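Local coordinates for putative lipoprotein (PDB 2G5G), which binds heme as a cofacial pair in a dimer and probably takes part in bacterial heme transport, at residues Leu157-Ser162 with Leu232-Asp236. Sequence-based numbering, arbitrary orientation.
Sequences LKGYVS and LHIQD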
ATOM      1  N   LEU A 157      -3.289  18.295  -7.353  1.00 42.26           N
ATOM      2  CA  LEU A 157      -2.266  18.899  -8.147  1.00 40.37           C
ATOM      3  C   LEU A 157      -2.866  19.771  -9.255  1.00 40.16           C
ATOM      4  O   LEU A 157      -3.749  19.336  -9.997  1.00 39.91           O
ATOM      5  CB  LEU A 157      -1.412  17.778  -8.746  1.00 40.22           C
ATOM      6  CG  LEU A 157       0.009  18.151  -9.124  1.00 38.19           C
ATOM      7  CD1 LEU A 157       0.818  18.417  -7.868  1.00 35.21           C
ATOM      8  CD2 LEU A 157       0.614  17.035  -9.980  1.00 36.54           C
ATOM      9  N   LYS A 158      -2.377  21.005  -9.353  1.00 39.69           N
ATOM     10  CA  LYS A 158      -2.757  21.912 -10.433  1.00 40.04           C
ATOM     11  C   LYS A 158      -1.763  21.842 -11.592  1.00 39.25           C
ATOM     12  O   LYS A 158      -0.574  21.578 -11.409  1.00 38.56           O
ATOM     13  CB  LYS A 158      -2.883  23.353  -9.926  1.00 40.37           C
ATOM     14  CG  LYS A 158      -4.035  23.567  -8.921  1.00 43.29           C
ATOM     15  CD  LYS A 158      -3.846  24.867  -8.146  1.00 45.59           C
ATOM     16  CE  LYS A 158      -4.611  24.826  -6.817  1.00 48.31           C
ATOM     17  NZ  LYS A 158      -3.967  25.684  -5.771  1.00 48.89           N
ATOM     18  N   GLY A 159      -2.270  22.082 -12.792  1.00 38.63           N
ATOM     19  CA  GLY A 159      -1.473  21.994 -13.998  1.00 37.93           C
ATOM     20  C   GLY A 159      -2.371  22.348 -15.157  1.00 37.94           C
ATOM     21  O   GLY A 159      -3.592  22.536 -14.981  1.00 38.07           O
ATOM     22  N   TYR A 160      -1.762  22.439 -16.330  1.00 36.91           N
ATOM     23  CA  TYR A 160      -2.458  22.724 -17.561  1.00 36.33           C
ATOM     24  C   TYR A 160      -2.279  21.541 -18.499  1.00 34.40           C
ATOM     25  O   TYR A 160      -3.243  20.839 -18.789  1.00 35.14           O
ATOM     26  CB  TYR A 160      -1.974  24.042 -18.174  1.00 39.20           C
ATOM     27  CG  TYR A 160      -2.644  24.354 -19.487  1.00 43.09           C
ATOM     28  CD1 TYR A 160      -4.032  24.556 -19.554  1.00 46.61           C
ATOM     29  CD2 TYR A 160      -1.905  24.426 -20.668  1.00 46.52           C
ATOM     30  CE1 TYR A 160      -4.664  24.829 -20.774  1.00 47.72           C
ATOM     31  CE2 TYR A 160      -2.526  24.709 -21.897  1.00 47.62           C
ATOM     32  CZ  TYR A 160      -3.903  24.907 -21.939  1.00 46.37           C
ATOM     33  OH  TYR A 160      -4.522  25.170 -23.145  1.00 46.04           O
ATOM     34  N   VAL A 161      -1.059  21.262 -18.946  1.00 30.87           N
ATOM     35  CA  VAL A 161      -0.869  20.071 -19.793  1.00 28.44           C
ATOM     36  C   VAL A 161      -0.554  18.800 -19.017  1.00 26.89           C
ATOM     37  O   VAL A 161      -0.725  17.698 -19.544  1.00 26.66           O
ATOM     38  CB  VAL A 161       0.206  20.264 -20.892  1.00 29.32           C
ATOM     39  CG1 VAL A 161      -0.165  21.467 -21.816  1.00 28.66           C
ATOM     40  CG2 VAL A 161       1.593  20.412 -20.277  1.00 27.76           C
ATOM     41  N   SER A 162      -0.061  18.933 -17.785  1.00 24.18           N
ATOM     42  CA  SER A 162       0.408  17.755 -17.068  1.00 23.73           C
ATOM     43  C   SER A 162      -0.685  17.007 -16.304  1.00 24.19           C
ATOM     44  O   SER A 162      -0.481  15.862 -15.929  1.00 25.04           O
ATOM     45  CB  SER A 162       1.568  18.104 -16.098  1.00 20.86           C
ATOM     46  OG  SER A 162       1.102  18.914 -15.044  1.00 22.85           O
ATOM     47  N   LEU A 232       5.785  16.837 -19.327  1.00 19.98           N
ATOM     48  CA  LEU A 232       4.580  17.655 -19.229  1.00 20.83           C
ATOM     49  C   LEU A 232       4.656  18.632 -18.053  1.00 20.53           C
ATOM     50  O   LEU A 232       4.198  19.766 -18.153  1.00 20.37           O
ATOM     51  CB  LEU A 232       3.342  16.768 -19.048  1.00 21.66           C
ATOM     52  CG  LEU A 232       3.089  15.696 -20.112  1.00 25.03           C
ATOM     53  CD1 LEU A 232       1.884  14.826 -19.695  1.00 26.28           C
ATOM     54  CD2 LEU A 232       2.853  16.382 -21.466  1.00 27.81           C
ATOM     55  N   HIS A 233       5.239  18.176 -16.950  1.00 20.16           N
ATOM     56  CA  HIS A 233       5.311  18.979 -15.729  1.00 20.36           C
ATOM     57  C   HIS A 233       6.355  20.061 -15.897  1.00 20.18           C
ATOM     58  O   HIS A 233       6.134  21.204 -15.480  1.00 20.49           O
ATOM     59  CB  HIS A 233       5.601  18.107 -14.495  1.00 20.27           C
ATOM     60  CG  HIS A 233       4.533  17.090 -14.227  1.00 21.94           C
ATOM     61  ND1 HIS A 233       3.558  17.269 -13.271  1.00 23.37           N
ATOM     62  CD2 HIS A 233       4.279  15.890 -14.802  1.00 21.61           C
ATOM     63  CE1 HIS A 233       2.746  16.226 -13.271  1.00 22.58           C
ATOM     64  NE2 HIS A 233       3.161  15.374 -14.191  1.00 22.09           N
ATOM     65  N   ILE A 234       7.465  19.726 -16.570  1.00 19.68           N
ATOM     66  CA  ILE A 234       8.471  20.750 -16.951  1.00 20.23           C
ATOM     67  C   ILE A 234       7.836  21.890 -17.755  1.00 21.09           C
ATOM     68  O   ILE A 234       8.085  23.067 -17.495  1.00 22.09           O
ATOM     69  CB  ILE A 234       9.682  20.120 -17.700  1.00 19.75           C
ATOM     70  CG1 ILE A 234      10.473  19.199 -16.753  1.00 19.92           C
ATOM     71  CG2 ILE A 234      10.612  21.222 -18.345  1.00 18.40           C
ATOM     72  CD1 ILE A 234      11.592  18.372 -17.460  1.00 20.91           C
ATOM     73  N   GLN A 235       6.992  21.548 -18.729  1.00 22.36           N
ATOM     74  CA  GLN A 235       6.266  22.544 -19.527  1.00 23.32           C
ATOM     75  C   GLN A 235       5.414  23.446 -18.671  1.00 23.11           C
ATOM     76  O   GLN A 235       5.417  24.669 -18.866  1.00 22.60           O
ATOM     77  CB  GLN A 235       5.326  21.871 -20.545  1.00 22.42           C
ATOM     78  CG  GLN A 235       6.038  21.108 -21.644  1.00 25.78           C
ATOM     79  CD  GLN A 235       5.056  20.526 -22.659  1.00 27.62           C
ATOM     80  OE1 GLN A 235       5.088  19.328 -22.939  1.00 35.92           O
ATOM     81  NE2 GLN A 235       4.183  21.376 -23.220  1.00 28.03           N
ATOM     82  N   ASP A 236       4.658  22.834 -17.740  1.00 22.88           N
ATOM     83  CA  ASP A 236       3.780  23.574 -16.808  1.00 23.20           C
ATOM     84  C   ASP A 236       4.565  24.484 -15.868  1.00 23.57           C
ATOM     85  O   ASP A 236       4.045  25.545 -15.469  1.00 24.53           O
ATOM     86  CB  ASP A 236       2.875  22.632 -15.994  1.00 21.61           C
ATOM     87  CG  ASP A 236       1.631  22.140 -16.789  1.00 23.88           C
ATOM     88  OD1 ASP A 236       1.344  22.661 -17.889  1.00 23.78           O
ATOM     89  OD2 ASP A 236       0.945  21.222 -16.286  1.00 24.97           O
TER
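The carboxylate of Asp-236 is gripped by the turn Tyr-160 to Ser-162: three consecutive backbone NH groups and one hydroxyl converge on this last residue of helix 230-236. Asp-236 OD2 accepts hydrogen bonds from Tyr-160 N (3.0 Å), Ser-162 N (2.9 Å) and Ser-162 OG (2.6 Å), while Asp-236 OD1 takes the one from Val-161 N (3.0 Å). Val-161 CG2 lies 3.4 Å from Leu-232 O, 4.2 Å from Leu-232 CB and 4.0 Å from Gln-235 CB, packing against the side of the helix. Ser-162 CB is 3.7 Å from Leu-232 CB and sits over the His-233 ring in a CH-pi contact, 3.5 Å from the centroid. Gly-159 CA is 3.4 Å from Asp-236 OD2; a CB there would clash with that oxygen. Leu-157 CD2 meets the edge of the imidazole at His-233 CE1 (4.0 Å). Arg-202, from helix 187-210, hydrogen-bonds to Lys-158 O, Ser-162 OG and His-233 ND1, tying both segments to that helix. The contact thus joins helix 230-236, which precedes strand 243-248 of the central sheet, to the loop between helices 144-151 and 165-179; heme-pocket residues lie on neighbouring helices, Tyr-151 on 144-151 and Leu-193 and Ile-196 on 187-210.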